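Local coordinates for SPbeta prophage-derived aminoglycoside N(3')-acetyltransferase-like protein YokD (Bacillus subtilis, PDB 2NYG) that binds coenzyme A, probably acts as an acetyltransferase on amino groups of antibiotics, and may contribute to antibiotic resistance, at residues A[197-202]-A[212-217]; A[27-32]-A[61-66]; A[225-230]-A[260-265]. All blocks are in the same frame, centred on the assembly; numbering follows the deposited sequence.

Contact 1. Residues A[197-202]-A[212-217]; sequences INRGAP and KEYKEL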
loop_
_atom_site.group_PDB
_atom_site.type_symbol
_atom_site.label_atom_id
_atom_site.label_comp_id
_atom_site.label_asym_id
_atom_site.label_seq_id
_atom_site.Cartn_x
_atom_site.Cartn_y
_atom_site.Cartn_z
ATOM N N ILE A 197 1.948 10.606 -29.135
ATOM C CA ILE A 197 1.389 9.264 -29.189
ATOM C C ILE A 197 -0.056 9.246 -28.702
ATOM O O ILE A 197 -0.521 10.170 -28.035
ATOM C CB ILE A 197 2.215 8.259 -28.349
ATOM C CG1 ILE A 197 2.412 8.784 -26.935
ATOM C CG2 ILE A 197 3.544 8.004 -29.012
ATOM C CD1 ILE A 197 3.212 7.847 -26.040
ATOM N N ASN A 198 -0.766 8.186 -29.062
ATOM C CA ASN A 198 -2.162 8.011 -28.688
ATOM C C ASN A 198 -2.185 6.990 -27.581
ATOM O O ASN A 198 -1.656 5.892 -27.744
ATOM C CB ASN A 198 -2.963 7.480 -29.875
ATOM C CG ASN A 198 -3.036 8.469 -31.016
ATOM O OD1 ASN A 198 -3.779 9.449 -30.955
ATOM N ND2 ASN A 198 -2.252 8.229 -32.060
ATOM N N ARG A 199 -2.772 7.358 -26.449
ATOM C CA ARG A 199 -2.858 6.443 -25.323
ATOM C C ARG A 199 -4.314 6.148 -24.979
ATOM O O ARG A 199 -5.237 6.847 -25.416
ATOM C CB ARG A 199 -2.127 7.014 -24.101
ATOM C CG ARG A 199 -0.624 6.978 -24.205
ATOM C CD ARG A 199 0.034 7.797 -23.111
ATOM N NE ARG A 199 -0.037 7.169 -21.796
ATOM C CZ ARG A 199 0.657 6.090 -21.441
ATOM N NH1 ARG A 199 1.483 5.514 -22.304
ATOM N NH2 ARG A 199 0.529 5.581 -20.222
ATOM N N GLY A 200 -4.515 5.091 -24.205
ATOM C CA GLY A 200 -5.858 4.723 -23.813
ATOM C C GLY A 200 -5.891 4.199 -22.393
ATOM O O GLY A 200 -4.911 3.617 -21.916
ATOM N N ALA A 201 -7.014 4.400 -21.713
ATOM C CA ALA A 201 -7.140 3.933 -20.346
ATOM C C ALA A 201 -8.576 3.827 -19.870
ATOM O O ALA A 201 -9.466 4.495 -20.385
ATOM C CB ALA A 201 -6.362 4.856 -19.409
ATOM N N PRO A 202 -8.815 2.955 -18.880
ATOM C CA PRO A 202 -10.134 2.734 -18.286
ATOM C C PRO A 202 -10.478 3.942 -17.416
ATOM O O PRO A 202 -9.675 4.380 -16.602
ATOM C CB PRO A 202 -9.922 1.476 -17.451
ATOM C CG PRO A 202 -8.864 0.755 -18.204
ATOM C CD PRO A 202 -7.903 1.859 -18.519
ATOM N N LYS A 212 -11.259 5.155 -22.662
ATOM C CA LYS A 212 -11.031 6.390 -23.394
ATOM C C LYS A 212 -9.638 6.541 -23.969
ATOM O O LYS A 212 -8.663 6.058 -23.399
ATOM C CB LYS A 212 -11.326 7.585 -22.487
ATOM C CG LYS A 212 -11.190 8.902 -23.189
ATOM C CD LYS A 212 -11.471 10.052 -22.262
ATOM C CE LYS A 212 -11.158 11.388 -22.939
ATOM N NZ LYS A 212 -11.337 12.563 -22.018
ATOM N N GLU A 213 -9.556 7.213 -25.113
ATOM C CA GLU A 213 -8.275 7.449 -25.761
ATOM C C GLU A 213 -7.925 8.925 -25.692
ATOM O O GLU A 213 -8.769 9.795 -25.907
ATOM C CB GLU A 213 -8.314 7.008 -27.215
ATOM C CG GLU A 213 -8.279 5.514 -27.393
ATOM C CD GLU A 213 -8.118 5.128 -28.848
ATOM O OE1 GLU A 213 -8.405 5.981 -29.727
ATOM O OE2 GLU A 213 -7.716 3.971 -29.107
ATOM N N TYR A 214 -6.670 9.201 -25.378
ATOM C CA TYR A 214 -6.201 10.568 -25.271
ATOM C C TYR A 214 -4.801 10.667 -25.875
ATOM O O TYR A 214 -4.122 9.646 -26.098
ATOM C CB TYR A 214 -6.195 10.998 -23.796
ATOM C CG TYR A 214 -5.321 10.149 -22.895
ATOM C CD1 TYR A 214 -4.172 10.681 -22.309
ATOM C CD2 TYR A 214 -5.628 8.812 -22.649
ATOM C CE1 TYR A 214 -3.351 9.909 -21.500
ATOM C CE2 TYR A 214 -4.811 8.025 -21.841
ATOM C CZ TYR A 214 -3.672 8.583 -21.270
ATOM O OH TYR A 214 -2.852 7.825 -20.472
ATOM N N LYS A 215 -4.377 11.896 -26.151
ATOM C CA LYS A 215 -3.065 12.123 -26.730
ATOM C C LYS A 215 -2.071 12.437 -25.625
ATOM O O LYS A 215 -2.436 13.008 -24.597
ATOM C CB LYS A 215 -3.134 13.259 -27.753
ATOM C CG LYS A 215 -4.002 12.921 -28.967
ATOM C CD LYS A 215 -4.021 14.042 -30.003
ATOM C CE LYS A 215 -4.795 13.623 -31.253
ATOM N NZ LYS A 215 -4.292 12.332 -31.797
ATOM N N GLU A 216 -0.818 12.052 -25.845
ATOM C CA GLU A 216 0.236 12.256 -24.866
ATOM C C GLU A 216 1.609 12.295 -25.526
ATOM O O GLU A 216 1.806 11.720 -26.591
ATOM C CB GLU A 216 0.211 11.108 -23.860
ATOM C CG GLU A 216 1.159 11.295 -22.709
ATOM C CD GLU A 216 0.746 12.462 -21.850
ATOM O OE1 GLU A 216 -0.188 12.287 -21.033
ATOM O OE2 GLU A 216 1.338 13.552 -22.012
ATOM N N LEU A 217 2.565 12.954 -24.890
ATOM C CA LEU A 217 3.914 13.009 -25.434
ATOM C C LEU A 217 4.661 11.689 -25.170
ATOM O O LEU A 217 4.422 11.012 -24.163
ATOM C CB LEU A 217 4.690 14.165 -24.803
ATOM C CG LEU A 217 4.118 15.554 -25.048
ATOM C CD1 LEU A 217 5.039 16.601 -24.458
ATOM C CD2 LEU A 217 3.946 15.763 -26.551
#
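Arg199 and Tyr214 face each other as a hydrogen-bonded pair in an antiparallel sheet of three strands, in which strand 196-201 is an outer member and strand 208-217 the middle one. Ile197, Arg199 and Ala201 each exchange two backbone hydrogen bonds with Glu216, Tyr214 and Lys212 respectively. The two strands are a worked example of how the two faces of one sheet can differ. On the face that carries the buried Tyr214 the packing is close. Arg199 CB lies over one face of the phenol ring, offset toward the rim and 3.9 Å from the ring centroid, a CH-pi contact. Ala201 CB comes to 4.3 Å from Tyr214 CE2, while Arg199 CD lies against Glu216 CB. The guanidinium stands almost perpendicular to the ring, the planes 89° apart; a bond from Arg199 NE to Tyr214 OH is doubtful, because the position of the hydroxyl is uncertain. Glu216 leads its carboxylate away from strand 196-201, and OE2 is hydrogen-bonded both to Leu217 N and to Tyr189 OH. The other face is looser and largely solvent-exposed. Gly200 brings no side chain to it, and Asn198 and Lys215 run side by side, pointing the same way. The lysine chain is extended until its last torsion (chi4 -53°) turns NZ aside, and NZ donates to Asn198 OD1 at 3.0 Å, tilted 15° from the plane of the amide carbonyl.

Contact 2. Residues A[27-32]-A[61-66]; sequences LKKGMT and TEEGTI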
loop_
_atom_site.group_PDB
_atom_site.type_symbol
_atom_site.label_atom_id
_atom_site.label_comp_id
_atom_site.label_asym_id
_atom_site.label_seq_id
_atom_site.Cartn_x
_atom_site.Cartn_y
_atom_site.Cartn_z
ATOM N N LEU A 27 15.503 20.795 4.339
ATOM C CA LEU A 27 14.056 20.814 4.314
ATOM C C LEU A 27 13.572 21.695 5.457
ATOM O O LEU A 27 13.997 21.533 6.595
ATOM C CB LEU A 27 13.522 19.396 4.469
ATOM C CG LEU A 27 12.087 19.217 4.010
ATOM C CD1 LEU A 27 12.026 19.415 2.501
ATOM C CD2 LEU A 27 11.597 17.841 4.387
ATOM N N LYS A 28 12.676 22.628 5.155
ATOM C CA LYS A 28 12.185 23.531 6.181
ATOM C C LYS A 28 10.671 23.665 6.299
ATOM O O LYS A 28 9.913 23.253 5.425
ATOM C CB LYS A 28 12.816 24.917 5.980
ATOM C CG LYS A 28 14.333 24.896 6.086
ATOM C CD LYS A 28 14.947 26.280 5.984
ATOM C CE LYS A 28 16.436 26.225 6.312
ATOM N NZ LYS A 28 17.121 27.533 6.132
ATOM N N LYS A 29 10.252 24.238 7.417
ATOM C CA LYS A 29 8.854 24.464 7.711
ATOM C C LYS A 29 8.178 25.310 6.636
ATOM O O LYS A 29 8.700 26.346 6.242
ATOM C CB LYS A 29 8.740 25.168 9.075
ATOM C CG LYS A 29 7.363 25.734 9.380
ATOM C CD LYS A 29 7.173 26.106 10.843
ATOM C CE LYS A 29 5.685 26.362 11.126
ATOM N NZ LYS A 29 5.379 26.718 12.542
ATOM N N GLY A 30 7.022 24.860 6.163
ATOM C CA GLY A 30 6.280 25.609 5.159
ATOM C C GLY A 30 6.739 25.421 3.730
ATOM O O GLY A 30 6.182 25.990 2.804
ATOM N N MET A 31 7.767 24.612 3.556
ATOM C CA MET A 31 8.321 24.320 2.245
ATOM C C MET A 31 7.395 23.358 1.488
ATOM O O MET A 31 6.832 22.448 2.073
ATOM C CB MET A 31 9.686 23.671 2.447
ATOM C CG MET A 31 10.679 23.873 1.354
ATOM S SD MET A 31 12.269 23.222 1.893
ATOM C CE MET A 31 13.321 24.706 1.826
ATOM N N THR A 32 7.206 23.573 0.195
ATOM C CA THR A 32 6.387 22.649 -0.585
ATOM C C THR A 32 7.408 21.800 -1.302
ATOM O O THR A 32 8.272 22.340 -1.993
ATOM C CB THR A 32 5.527 23.354 -1.618
ATOM O OG1 THR A 32 4.575 24.176 -0.944
ATOM C CG2 THR A 32 4.782 22.333 -2.459
ATOM N N THR A 61 5.780 20.680 8.375
ATOM C CA THR A 61 4.669 21.249 9.141
ATOM C C THR A 61 3.364 21.386 8.366
ATOM O O THR A 61 3.328 21.258 7.148
ATOM C CB THR A 61 5.036 22.642 9.724
ATOM O OG1 THR A 61 4.212 22.911 10.854
ATOM C CG2 THR A 61 4.756 23.728 8.732
ATOM N N GLU A 62 2.287 21.648 9.093
ATOM C CA GLU A 62 0.960 21.811 8.503
ATOM C C GLU A 62 0.865 23.057 7.605
ATOM O O GLU A 62 -0.155 23.299 6.956
ATOM C CB GLU A 62 -0.066 21.889 9.635
ATOM C CG GLU A 62 -1.515 21.985 9.183
ATOM C CD GLU A 62 -2.498 21.944 10.355
ATOM O OE1 GLU A 62 -2.533 20.914 11.070
ATOM O OE2 GLU A 62 -3.230 22.944 10.555
ATOM N N GLU A 63 1.943 23.836 7.583
ATOM C CA GLU A 63 2.043 25.049 6.777
ATOM C C GLU A 63 2.765 24.691 5.477
ATOM O O GLU A 63 2.712 25.431 4.492
ATOM C CB GLU A 63 2.849 26.114 7.524
ATOM C CG GLU A 63 2.301 26.492 8.890
ATOM C CD GLU A 63 1.246 27.594 8.833
ATOM O OE1 GLU A 63 0.314 27.512 7.998
ATOM O OE2 GLU A 63 1.352 28.546 9.636
ATOM N N GLY A 64 3.463 23.556 5.505
ATOM C CA GLY A 64 4.174 23.069 4.339
ATOM C C GLY A 64 3.272 22.139 3.539
ATOM O O GLY A 64 2.149 21.832 3.944
ATOM N N THR A 65 3.765 21.678 2.397
ATOM C CA THR A 65 2.978 20.804 1.538
ATOM C C THR A 65 3.894 19.730 0.967
ATOM O O THR A 65 4.929 20.057 0.411
ATOM C CB THR A 65 2.348 21.614 0.339
ATOM O OG1 THR A 65 1.576 22.723 0.830
ATOM C CG2 THR A 65 1.446 20.735 -0.490
ATOM N N ILE A 66 3.541 18.455 1.125
ATOM C CA ILE A 66 4.356 17.402 0.540
ATOM C C ILE A 66 3.586 16.708 -0.577
ATOM O O ILE A 66 2.459 16.252 -0.396
ATOM C CB ILE A 66 4.845 16.357 1.569
ATOM C CG1 ILE A 66 3.691 15.568 2.134
ATOM C CG2 ILE A 66 5.556 17.044 2.709
ATOM C CD1 ILE A 66 4.129 14.688 3.266
#
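Gly30 and Gly64 bring their backbones together, CA to CA at 3.4 Å, where two tight turns lie against each other. One is a type II turn from Lys28 to Met31, whose third position Gly30 fills with a positive phi of 82°. The other is a type I turn from Thr61 to Gly64, closed by Gly64 N bonding to Thr61 O at 2.8 Å; Thr61 itself has positive phi as the chain leaves helix 48-60. Just beyond the turns, parallel strands 32-37 and 65-69 begin, Thr32 pairing with Thr65, and Thr65 N points to Met31 O at 3.2 Å, a bond whose acceptor is less surely placed.

The side chains meet in two groups. At the exposed end the extended lysine chain of Lys29 crosses Thr61, its CG 3.4 Å from Thr61 CG2. With Thr61 OG1 anti to the backbone N (chi1 -157°), that methyl sits between N and the carbonyl carbon, where it also approaches Gly30 N to 3.6 Å. Lys29 CE passes Glu63 CG, yet NZ stays 5.3 Å from Glu63 OE2, so their opposite charges attract, if at all, without contact. Toward the buried end, Thr32 and Thr65 stand side by side on one face of the sheet, Thr32 OG1 being 3.6 Å from Thr65 CB; Thr65 OG1 has its hydrogen bond with His141 N. Strand 32-37, helix 48-60 and neighbouring parallel strand 65-69 form a beta-alpha-beta crossover, and this contact joins the starts of its two strands.

Contact 3. Residues A[225-230]-A[260-265]; sequences QEVGQA and EKWFIN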
loop_
_atom_site.group_PDB
_atom_site.type_symbol
_atom_site.label_atom_id
_atom_site.label_comp_id
_atom_site.label_asym_id
_atom_site.label_seq_id
_atom_site.Cartn_x
_atom_site.Cartn_y
_atom_site.Cartn_z
ATOM N N GLN A 225 18.680 11.459 -16.283
ATOM C CA GLN A 225 19.886 11.261 -15.506
ATOM C C GLN A 225 20.995 12.170 -16.024
ATOM O O GLN A 225 21.797 12.678 -15.248
ATOM C CB GLN A 225 20.331 9.807 -15.572
ATOM C CG GLN A 225 21.513 9.500 -14.681
ATOM C CD GLN A 225 21.260 9.888 -13.245
ATOM O OE1 GLN A 225 20.137 9.805 -12.761
ATOM N NE2 GLN A 225 22.308 10.303 -12.554
ATOM N N GLU A 226 21.026 12.386 -17.338
ATOM C CA GLU A 226 22.028 13.255 -17.936
ATOM C C GLU A 226 21.668 14.708 -17.651
ATOM O O GLU A 226 22.524 15.522 -17.330
ATOM C CB GLU A 226 22.097 13.044 -19.442
ATOM C CG GLU A 226 23.476 13.299 -20.014
ATOM C CD GLU A 226 23.498 13.311 -21.535
ATOM O OE1 GLU A 226 22.913 12.385 -22.151
ATOM O OE2 GLU A 226 24.108 14.248 -22.103
ATOM N N VAL A 227 20.390 15.029 -17.761
ATOM C CA VAL A 227 19.941 16.392 -17.509
ATOM C C VAL A 227 20.279 16.846 -16.088
ATOM O O VAL A 227 20.769 17.949 -15.884
ATOM C CB VAL A 227 18.434 16.509 -17.716
ATOM C CG1 VAL A 227 17.983 17.929 -17.457
ATOM C CG2 VAL A 227 18.080 16.040 -19.127
ATOM N N GLY A 228 20.019 15.970 -15.120
ATOM C CA GLY A 228 20.281 16.284 -13.731
ATOM C C GLY A 228 21.757 16.449 -13.451
ATOM O O GLY A 228 22.169 17.287 -12.663
ATOM N N GLN A 229 22.569 15.644 -14.114
ATOM C CA GLN A 229 23.999 15.731 -13.880
ATOM C C GLN A 229 24.589 17.022 -14.472
ATOM O O GLN A 229 25.603 17.531 -14.003
ATOM C CB GLN A 229 24.689 14.475 -14.424
ATOM C CG GLN A 229 24.693 13.319 -13.406
ATOM C CD GLN A 229 25.200 11.978 -13.958
ATOM O OE1 GLN A 229 26.192 11.924 -14.683
ATOM N NE2 GLN A 229 24.528 10.886 -13.581
ATOM N N ALA A 230 23.921 17.551 -15.492
ATOM C CA ALA A 230 24.362 18.773 -16.135
ATOM C C ALA A 230 23.898 19.956 -15.268
ATOM O O ALA A 230 24.571 20.983 -15.159
ATOM C CB ALA A 230 23.757 18.888 -17.573
ATOM N N GLU A 260 14.603 22.449 -19.846
ATOM C CA GLU A 260 14.121 22.994 -21.094
ATOM C C GLU A 260 15.315 23.366 -21.967
ATOM O O GLU A 260 15.441 22.888 -23.086
ATOM C CB GLU A 260 13.236 24.220 -20.816
ATOM C CG GLU A 260 12.917 25.072 -22.030
ATOM C CD GLU A 260 11.833 26.084 -21.743
ATOM O OE1 GLU A 260 11.810 26.621 -20.619
ATOM O OE2 GLU A 260 11.006 26.352 -22.637
ATOM N N LYS A 261 16.202 24.198 -21.440
ATOM C CA LYS A 261 17.369 24.636 -22.187
ATOM C C LYS A 261 18.273 23.504 -22.662
ATOM O O LYS A 261 18.657 23.463 -23.834
ATOM C CB LYS A 261 18.148 25.656 -21.365
ATOM C CG LYS A 261 17.345 26.920 -21.182
ATOM C CD LYS A 261 18.050 27.969 -20.372
ATOM C CE LYS A 261 17.237 29.245 -20.390
ATOM N NZ LYS A 261 17.952 30.379 -19.759
ATOM N N TRP A 262 18.607 22.583 -21.768
ATOM C CA TRP A 262 19.433 21.442 -22.140
ATOM C C TRP A 262 18.760 20.754 -23.337
ATOM O O TRP A 262 19.413 20.437 -24.321
ATOM C CB TRP A 262 19.548 20.470 -20.968
ATOM C CG TRP A 262 20.519 19.357 -21.190
ATOM C CD1 TRP A 262 21.798 19.288 -20.731
ATOM C CD2 TRP A 262 20.280 18.136 -21.902
ATOM N NE1 TRP A 262 22.375 18.094 -21.103
ATOM C CE2 TRP A 262 21.467 17.369 -21.826
ATOM C CE3 TRP A 262 19.181 17.615 -22.595
ATOM C CZ2 TRP A 262 21.583 16.107 -22.416
ATOM C CZ3 TRP A 262 19.292 16.365 -23.180
ATOM C CH2 TRP A 262 20.486 15.623 -23.087
ATOM N N PHE A 263 17.453 20.526 -23.246
ATOM C CA PHE A 263 16.708 19.899 -24.334
ATOM C C PHE A 263 16.728 20.741 -25.615
ATOM O O PHE A 263 17.038 20.230 -26.688
ATOM C CB PHE A 263 15.234 19.673 -23.942
ATOM C CG PHE A 263 15.001 18.500 -23.029
ATOM C CD1 PHE A 263 15.555 17.263 -23.311
ATOM C CD2 PHE A 263 14.190 18.624 -21.905
ATOM C CE1 PHE A 263 15.310 16.167 -22.494
ATOM C CE2 PHE A 263 13.940 17.534 -21.082
ATOM C CZ PHE A 263 14.500 16.304 -21.377
ATOM N N ILE A 264 16.384 22.020 -25.496
ATOM C CA ILE A 264 16.334 22.914 -26.644
ATOM C C ILE A 264 17.649 22.994 -27.413
ATOM O O ILE A 264 17.674 22.870 -28.647
ATOM C CB ILE A 264 15.939 24.357 -26.222
ATOM C CG1 ILE A 264 14.503 24.381 -25.708
ATOM C CG2 ILE A 264 16.067 25.306 -27.405
ATOM C CD1 ILE A 264 14.029 25.757 -25.265
ATOM N N ASN A 265 18.739 23.206 -26.686
ATOM C CA ASN A 265 20.044 23.328 -27.315
ATOM C C ASN A 265 20.696 22.008 -27.666
ATOM O O ASN A 265 21.732 21.971 -28.322
ATOM C CB ASN A 265 20.977 24.126 -26.400
ATOM C CG ASN A 265 20.614 25.610 -26.329
ATOM O OD1 ASN A 265 20.389 26.251 -27.355
ATOM N ND2 ASN A 265 20.552 26.156 -25.117
HETATM O O HOH W 1 24.688 16.850 -20.626
#
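Trp262 is the bump of this contact, and the hollow it fills is the side of helix 224-234 formed by Glu226, Val227 and Ala230. The two short helical segments run at 114° to each other with their axes 10.4 Å apart, a separation bridged largely by the indole. The side chain sets out from the backbone toward helix 224-234, with CG anti to the backbone N (chi1 -172°). Val227 CG2 then sits over one face of the six-membered ring, 4.2 Å from its centroid and offset toward the rim, in a CH-pi contact. The same methyl is 4.2 Å from Phe263 CZ, a smaller bump received between two aromatic side chains of the opposing helix. One turn on, Ala230 CB reaches Trp262 CD1 at 3.7 Å, small enough to let the pyrrole part of the indole come near. Glu226 borders the other end, its OE2 in the ring plane 3.2 Å from Trp262 CZ2 and its carboxylate turned 88° to the indole. A water at the ring edge links the polar ends: it accepts from Trp262 NE1 at 2.7 Å and donates to Glu226 OE2 at 3.0 Å. Apolar in the middle and water-bridged at the edge of the indole, this is helix-helix packing at a large interaxial angle with one aromatic knob, between helices that precede and follow the beta hairpin 238-242/245-251 in the chain.

Followed from the N terminus, the chain meets the contacts in series, none nesting within or crossing another. Contact 2 closes first, returning residues 61-66 to 27-32 after a strand, the coenzyme A-binding residues Leu39 to Val45 and a helix, within the mixed sheet. Contact 1 closes a short excursion in the separate three-stranded sheet; it lies on the opposite side of the chain's centre from contact 2, their centres about 34 Å apart. The next regular element after strand 208-217 is helix 224-234, where contact 3 opens; it closes after the hairpin at one edge of the mixed sheet, tying helix 224-234 to helix 252-268. Contacts 1 and 3 approach to about 10 Å between nearest atoms without touching.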